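Local coordinates for collagen adhesin (Enterococcus faecalis, PDB 2OKM), which probably binds collagen as a cell-wall-anchored surface adhesin, this chain being its collagen-binding N2 subdomain, at residues Gln48-Phe54 with Phe82-Phe88; Phe54-Ile58 with Ile67-Phe72. All coordinates share one frame; numbering follows the deposited sequence.

Interaction 1: Gln48-Phe54 with Phe82-Phe88; sequences QLNKESF and FVTDNDF. With SO4 (sulfate ion), chain C.
Leu-49 lowers its side chain between Phe-82 and Phe-88, and a branched aliphatic group suits the place because one methyl can serve both rings: CD2 lies 3.7 Å from CD2 of Phe-88 and about as close to CE2 of Phe-82. With CG anti to the backbone N (chi1 178°), the branch points into this aromatic group. Its carbonyl is tied to the other segment through a water that donates to both Leu-49 O and Asp-85 O. After a type I turn from Asn-50 to Ser-53 has begun, Lys-51 plays two parts. Its extended methylenes lie across one face of Phe-82, CG standing 3.8 Å from the ring centroid in a CH-pi contact, while the ammonium group passes beyond the ring to the loop at Thr-84 and Asp-85, where NZ donates to Thr-84 O at 3.2 Å, from above the carbonyl plane, and makes a rather long salt bridge of 3.5 Å to OD2 of Asp-85; a second water accepts from NZ. Ser-53 closes the turn on Asn-50 O with both its N and its OG. Phe-54 follows as the flat link of the aromatic cluster: its own edge meets the face of Phe-88, the planes 85° apart, whereas Phe-82 turns an edge toward the Phe-54 face in an offset edge-to-face pair. In the loop of 82-88, Thr-84 OG1 forms an ST turn with Asn-86 N and also donates to O2 of a sulfate ion, which was probably picked up from the crystal-growth solution, at 3.0 Å. Around this contact, the strand 101-110 flanks the segment 48-54, with Tyr-106 stacked on Phe-54 and edge-to-face with Phe-88, while Phe-88 pairs through its backbone with Asp-41 of strand 37-43; the cluster thus lies between the two antiparallel sheets, reaching strand 101-110 on one and strands 78-82 and 87-92 on the other.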
loop_
_atom_site.group_PDB
_atom_site.type_symbol
_atom_site.label_atom_id
_atom_site.label_comp_id
_atom_site.label_asym_id
_atom_site.label_seq_id
_atom_site.Cartn_x
_atom_site.Cartn_y
_atom_site.Cartn_z
ATOM N N GLN A 48 -2.887 11.375 -10.762
ATOM C CA GLN A 48 -3.017 10.327 -11.758
ATOM C C GLN A 48 -2.046 9.231 -11.356
ATOM O O GLN A 48 -0.831 9.411 -11.393
ATOM C CB GLN A 48 -2.694 10.851 -13.157
ATOM C CG GLN A 48 -3.846 11.637 -13.750
ATOM C CD GLN A 48 -5.096 10.783 -13.933
ATOM O OE1 GLN A 48 -6.218 11.289 -13.898
ATOM N NE2 GLN A 48 -4.901 9.482 -14.137
ATOM N N LEU A 49 -2.603 8.099 -10.948
ATOM C CA LEU A 49 -1.810 6.962 -10.510
ATOM C C LEU A 49 -0.823 6.470 -11.565
ATOM O O LEU A 49 -1.186 6.279 -12.725
ATOM C CB LEU A 49 -2.745 5.821 -10.113
ATOM C CG LEU A 49 -2.100 4.510 -9.670
ATOM C CD1 LEU A 49 -1.303 4.735 -8.390
ATOM C CD2 LEU A 49 -3.188 3.471 -9.438
ATOM N N ASN A 50 0.429 6.276 -11.156
ATOM C CA ASN A 50 1.466 5.773 -12.051
ATOM C C ASN A 50 1.455 4.253 -11.859
ATOM O O ASN A 50 2.144 3.717 -10.990
ATOM C CB ASN A 50 2.826 6.367 -11.659
ATOM C CG ASN A 50 2.869 7.885 -11.806
ATOM O OD1 ASN A 50 3.682 8.564 -11.171
ATOM N ND2 ASN A 50 2.003 8.421 -12.656
ATOM N N LYS A 51 0.657 3.563 -12.669
ATOM C CA LYS A 51 0.508 2.113 -12.557
ATOM C C LYS A 51 1.763 1.268 -12.710
ATOM O O LYS A 51 1.774 0.104 -12.309
ATOM C CB LYS A 51 -0.546 1.617 -13.549
ATOM C CG LYS A 51 -1.930 2.160 -13.290
ATOM C CD LYS A 51 -2.927 1.551 -14.252
ATOM C CE LYS A 51 -4.315 2.103 -14.031
ATOM N NZ LYS A 51 -5.279 1.463 -14.970
ATOM N N GLU A 52 2.816 1.834 -13.286
ATOM C CA GLU A 52 4.056 1.084 -13.472
ATOM C C GLU A 52 5.112 1.445 -12.430
ATOM O O GLU A 52 6.260 1.020 -12.536
ATOM C CB GLU A 52 4.622 1.352 -14.868
ATOM C CG GLU A 52 3.648 1.063 -16.003
ATOM C CD GLU A 52 4.226 1.393 -17.367
ATOM O OE1 GLU A 52 4.604 2.562 -17.590
ATOM O OE2 GLU A 52 4.300 0.483 -18.218
ATOM N N SER A 53 4.719 2.211 -11.416
ATOM C CA SER A 53 5.663 2.660 -10.388
ATOM C C SER A 53 5.797 1.797 -9.136
ATOM O O SER A 53 6.686 2.033 -8.317
ATOM C CB SER A 53 5.300 4.080 -9.944
ATOM O OG SER A 53 4.096 4.088 -9.192
ATOM N N PHE A 54 4.938 0.801 -8.981
ATOM C CA PHE A 54 4.966 -0.027 -7.777
ATOM C C PHE A 54 6.212 -0.855 -7.492
ATOM O O PHE A 54 6.739 -1.525 -8.374
ATOM C CB PHE A 54 3.771 -0.984 -7.765
ATOM C CG PHE A 54 2.450 -0.315 -7.509
ATOM C CD1 PHE A 54 1.845 0.475 -8.487
ATOM C CD2 PHE A 54 1.802 -0.485 -6.291
ATOM C CE1 PHE A 54 0.614 1.084 -8.248
ATOM C CE2 PHE A 54 0.571 0.120 -6.045
ATOM C CZ PHE A 54 -0.024 0.907 -7.026
ATOM N N PHE A 82 -6.126 -3.048 -11.144
ATOM C CA PHE A 82 -6.422 -1.635 -11.330
ATOM C C PHE A 82 -7.849 -1.598 -11.864
ATOM O O PHE A 82 -8.086 -1.863 -13.044
ATOM C CB PHE A 82 -5.444 -1.007 -12.326
ATOM C CG PHE A 82 -4.015 -1.008 -11.850
ATOM C CD1 PHE A 82 -3.093 -1.909 -12.374
ATOM C CD2 PHE A 82 -3.603 -0.129 -10.854
ATOM C CE1 PHE A 82 -1.773 -1.932 -11.912
ATOM C CE2 PHE A 82 -2.287 -0.143 -10.384
ATOM C CZ PHE A 82 -1.373 -1.048 -10.914
ATOM N N VAL A 83 -8.796 -1.293 -10.979
ATOM C CA VAL A 83 -10.211 -1.260 -11.347
ATOM C C VAL A 83 -10.609 -0.022 -12.147
ATOM O O VAL A 83 -11.638 -0.015 -12.820
ATOM C CB VAL A 83 -11.105 -1.416 -10.094
ATOM C CG1 VAL A 83 -10.860 -2.781 -9.466
ATOM C CG2 VAL A 83 -10.811 -0.317 -9.087
ATOM N N THR A 84 -9.796 1.024 -12.058
ATOM C CA THR A 84 -9.998 2.251 -12.823
ATOM C C THR A 84 -8.583 2.753 -13.066
ATOM O O THR A 84 -7.627 2.008 -12.861
ATOM C CB THR A 84 -10.806 3.339 -12.057
ATOM O OG1 THR A 84 -10.060 3.795 -10.922
ATOM C CG2 THR A 84 -12.160 2.795 -11.605
ATOM N N ASP A 85 -8.432 3.997 -13.505
ATOM C CA ASP A 85 -7.094 4.531 -13.735
ATOM C C ASP A 85 -6.434 4.931 -12.422
ATOM O O ASP A 85 -5.208 4.926 -12.314
ATOM C CB ASP A 85 -7.147 5.757 -14.655
ATOM C CG ASP A 85 -7.145 5.390 -16.123
ATOM O OD1 ASP A 85 -7.280 6.312 -16.960
ATOM O OD2 ASP A 85 -7.005 4.190 -16.445
ATOM N N ASN A 86 -7.250 5.258 -11.423
ATOM C CA ASN A 86 -6.736 5.712 -10.133
ATOM C C ASN A 86 -7.147 4.892 -8.909
ATOM O O ASN A 86 -6.793 5.236 -7.780
ATOM C CB ASN A 86 -7.135 7.175 -9.930
ATOM C CG ASN A 86 -6.568 8.083 -11.006
ATOM O OD1 ASN A 86 -7.306 8.755 -11.732
ATOM N ND2 ASN A 86 -5.248 8.107 -11.114
ATOM N N ASP A 87 -7.900 3.820 -9.128
ATOM C CA ASP A 87 -8.336 2.958 -8.036
ATOM C C ASP A 87 -7.751 1.568 -8.258
ATOM O O ASP A 87 -7.689 1.088 -9.388
ATOM C CB ASP A 87 -9.863 2.847 -8.003
ATOM C CG ASP A 87 -10.546 4.157 -7.663
ATOM O OD1 ASP A 87 -11.788 4.212 -7.783
ATOM O OD2 ASP A 87 -9.859 5.120 -7.272
ATOM N N PHE A 88 -7.323 0.917 -7.184
ATOM C CA PHE A 88 -6.763 -0.419 -7.317
ATOM C C PHE A 88 -7.055 -1.263 -6.094
ATOM O O PHE A 88 -7.251 -0.741 -5.000
ATOM C CB PHE A 88 -5.244 -0.353 -7.555
ATOM C CG PHE A 88 -4.458 0.218 -6.399
ATOM C CD1 PHE A 88 -4.008 -0.604 -5.367
ATOM C CD2 PHE A 88 -4.156 1.578 -6.350
ATOM C CE1 PHE A 88 -3.272 -0.078 -4.301
ATOM C CE2 PHE A 88 -3.421 2.114 -5.288
ATOM C CZ PHE A 88 -2.976 1.282 -4.263
HETATM S S SO4 C . -10.793 7.321 -11.724
HETATM O O1 SO4 C . -10.194 8.545 -11.150
HETATM O O2 SO4 C . -11.309 6.467 -10.637
HETATM O O3 SO4 C . -11.914 7.705 -12.606
HETATM O O4 SO4 C . -9.769 6.592 -12.502
HETATM O O HOH W 1 -3.430 5.558 -14.096
HETATM O O HOH W 2 -4.326 2.410 -17.361
#

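Interaction 2: Phe54-Ile58 with Ile67-Phe72; sequences FTFDI and ISLAEF
Phe-56 and Ile-67 form an antiparallel hydrogen-bonded pair, with Phe-56 N reaching Ile-67 O at 2.7 Å and Ile-67 N returning to Phe-56 O at 2.9 Å. Nearer the helix, a water takes over the bridging, donating to Phe-54 O and accepting from Leu-69 N. Phe-56 lays its ring on that of Phe-72 in an offset stack, centroids 3.9 Å apart and planes only 10° from parallel; flat side chains suit this place because each covers a face of the other. CG of Phe-72 stands opposite its own N (chi1 174°), which carries the ring out from the helix over the Phe-56 face, CB of Phe-72 lying over that face too. The segments belong to a beta hairpin, strands 55-59 and 64-68, whose second strand runs straight into the helix 69-74. Ser-68 marks the change as N-cap: its OG accepts from Glu-71 N at 3.2 Å, and Glu-71 OE2 in turn accepts from Ser-68 N at 3.0 Å, completing a capping box. Leu-69, in the first turn, brings CD1 to 3.8 Å from CE1 of Phe-56. On the face that carries Phe-56 and Ile-67, the CD1 methyls of Ile-58 and Ile-67 meet at 3.6 Å, and Ile-58 CD1 also approaches the edge of the Phe-72 ring.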
loop_
_atom_site.group_PDB
_atom_site.type_symbol
_atom_site.label_atom_id
_atom_site.label_comp_id
_atom_site.label_asym_id
_atom_site.label_seq_id
_atom_site.Cartn_x
_atom_site.Cartn_y
_atom_site.Cartn_z
ATOM N N PHE A 54 4.938 0.801 -8.981
ATOM C CA PHE A 54 4.966 -0.027 -7.777
ATOM C C PHE A 54 6.212 -0.855 -7.492
ATOM O O PHE A 54 6.739 -1.525 -8.374
ATOM C CB PHE A 54 3.771 -0.984 -7.765
ATOM C CG PHE A 54 2.450 -0.315 -7.509
ATOM C CD1 PHE A 54 1.845 0.475 -8.487
ATOM C CD2 PHE A 54 1.802 -0.485 -6.291
ATOM C CE1 PHE A 54 0.614 1.084 -8.248
ATOM C CE2 PHE A 54 0.571 0.120 -6.045
ATOM C CZ PHE A 54 -0.024 0.907 -7.026
ATOM N N THR A 55 6.678 -0.797 -6.247
ATOM C CA THR A 55 7.801 -1.623 -5.814
ATOM C C THR A 55 7.408 -2.153 -4.444
ATOM O O THR A 55 6.661 -1.502 -3.702
ATOM C CB THR A 55 9.156 -0.867 -5.713
ATOM O OG1 THR A 55 9.097 0.126 -4.686
ATOM C CG2 THR A 55 9.504 -0.220 -7.041
ATOM N N PHE A 56 7.898 -3.341 -4.120
ATOM C CA PHE A 56 7.576 -3.978 -2.853
ATOM C C PHE A 56 8.818 -4.278 -2.022
ATOM O O PHE A 56 9.715 -4.997 -2.460
ATOM C CB PHE A 56 6.787 -5.269 -3.102
ATOM C CG PHE A 56 5.462 -5.053 -3.776
ATOM C CD1 PHE A 56 5.398 -4.741 -5.131
ATOM C CD2 PHE A 56 4.275 -5.146 -3.051
ATOM C CE1 PHE A 56 4.167 -4.525 -5.757
ATOM C CE2 PHE A 56 3.041 -4.932 -3.666
ATOM C CZ PHE A 56 2.989 -4.621 -5.022
ATOM N N ASP A 57 8.836 -3.715 -0.817
ATOM C CA ASP A 57 9.920 -3.852 0.162
ATOM C C ASP A 57 9.420 -4.931 1.121
ATOM O O ASP A 57 8.641 -4.645 2.030
ATOM C CB ASP A 57 10.072 -2.503 0.873
ATOM C CG ASP A 57 11.168 -2.487 1.914
ATOM O OD1 ASP A 57 11.712 -3.560 2.250
ATOM O OD2 ASP A 57 11.472 -1.374 2.402
ATOM N N ILE A 58 9.870 -6.168 0.904
ATOM C CA ILE A 58 9.416 -7.322 1.682
ATOM C C ILE A 58 10.453 -7.832 2.672
ATOM O O ILE A 58 11.574 -8.169 2.291
ATOM C CB ILE A 58 9.022 -8.461 0.719
ATOM C CG1 ILE A 58 8.152 -7.895 -0.406
ATOM C CG2 ILE A 58 8.261 -9.552 1.468
ATOM C CD1 ILE A 58 7.737 -8.925 -1.435
ATOM N N ILE A 67 11.261 -5.963 -4.722
ATOM C CA ILE A 67 10.860 -6.434 -6.039
ATOM C C ILE A 67 9.782 -5.604 -6.727
ATOM O O ILE A 67 9.114 -4.781 -6.102
ATOM C CB ILE A 67 10.379 -7.898 -5.947
ATOM C CG1 ILE A 67 9.144 -7.989 -5.044
ATOM C CG2 ILE A 67 11.490 -8.767 -5.368
ATOM C CD1 ILE A 67 8.616 -9.402 -4.860
ATOM N N SER A 68 9.624 -5.840 -8.026
ATOM C CA SER A 68 8.636 -5.133 -8.834
ATOM C C SER A 68 7.272 -5.785 -8.679
ATOM O O SER A 68 7.143 -6.848 -8.070
ATOM C CB SER A 68 9.034 -5.187 -10.309
ATOM O OG SER A 68 8.976 -6.526 -10.772
ATOM N N LEU A 69 6.256 -5.139 -9.241
ATOM C CA LEU A 69 4.897 -5.663 -9.195
ATOM C C LEU A 69 4.833 -6.999 -9.931
ATOM O O LEU A 69 4.217 -7.951 -9.457
ATOM C CB LEU A 69 3.932 -4.668 -9.846
ATOM C CG LEU A 69 2.474 -5.100 -9.995
ATOM C CD1 LEU A 69 1.875 -5.431 -8.633
ATOM C CD2 LEU A 69 1.694 -3.978 -10.666
ATOM N N ALA A 70 5.472 -7.069 -11.095
ATOM C CA ALA A 70 5.475 -8.307 -11.869
ATOM C C ALA A 70 6.103 -9.437 -11.053
ATOM O O ALA A 70 5.593 -10.556 -11.037
ATOM C CB ALA A 70 6.240 -8.111 -13.179
ATOM N N GLU A 71 7.205 -9.135 -10.369
ATOM C CA GLU A 71 7.892 -10.129 -9.547
ATOM C C GLU A 71 7.042 -10.513 -8.334
ATOM O O GLU A 71 7.003 -11.676 -7.932
ATOM C CB GLU A 71 9.261 -9.584 -9.115
ATOM C CG GLU A 71 10.269 -9.525 -10.268
ATOM C CD GLU A 71 11.483 -8.648 -9.988
ATOM O OE1 GLU A 71 12.427 -8.674 -10.807
ATOM O OE2 GLU A 71 11.499 -7.925 -8.968
ATOM N N PHE A 72 6.358 -9.525 -7.764
ATOM C CA PHE A 72 5.481 -9.722 -6.613
ATOM C C PHE A 72 4.427 -10.772 -6.971
ATOM O O PHE A 72 4.136 -11.684 -6.195
ATOM C CB PHE A 72 4.809 -8.382 -6.269
ATOM C CG PHE A 72 3.769 -8.462 -5.181
ATOM C CD1 PHE A 72 4.137 -8.548 -3.840
ATOM C CD2 PHE A 72 2.413 -8.409 -5.499
ATOM C CE1 PHE A 72 3.164 -8.575 -2.834
ATOM C CE2 PHE A 72 1.435 -8.436 -4.503
ATOM C CZ PHE A 72 1.809 -8.520 -3.170
HETATM O O HOH W 3 6.623 -2.533 -10.771
#

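Coming from the N terminus, past three earlier strands, the chain enters strand 47-49 and the turn after it, and meets 82-88 after a gap of 28 residues from Phe-54 to Phe-82; interaction 1 thus closes the wider loop. Inside it, strand 55-59 folds back through 64-68 into the helix, and interaction 2 closes this shorter excursion, nested within the first without crossing it. Phe-54 belongs to both, its ring serving interaction 1 and its backbone leading into the hairpin, and Leu-69 CD2 packs against Phe-82 CE1 where they touch. Interaction 2 holds together the two strands of a hairpin in one sheet and packs the following helix onto it; interaction 1 ties that sheet to the strand 87-92 of the other.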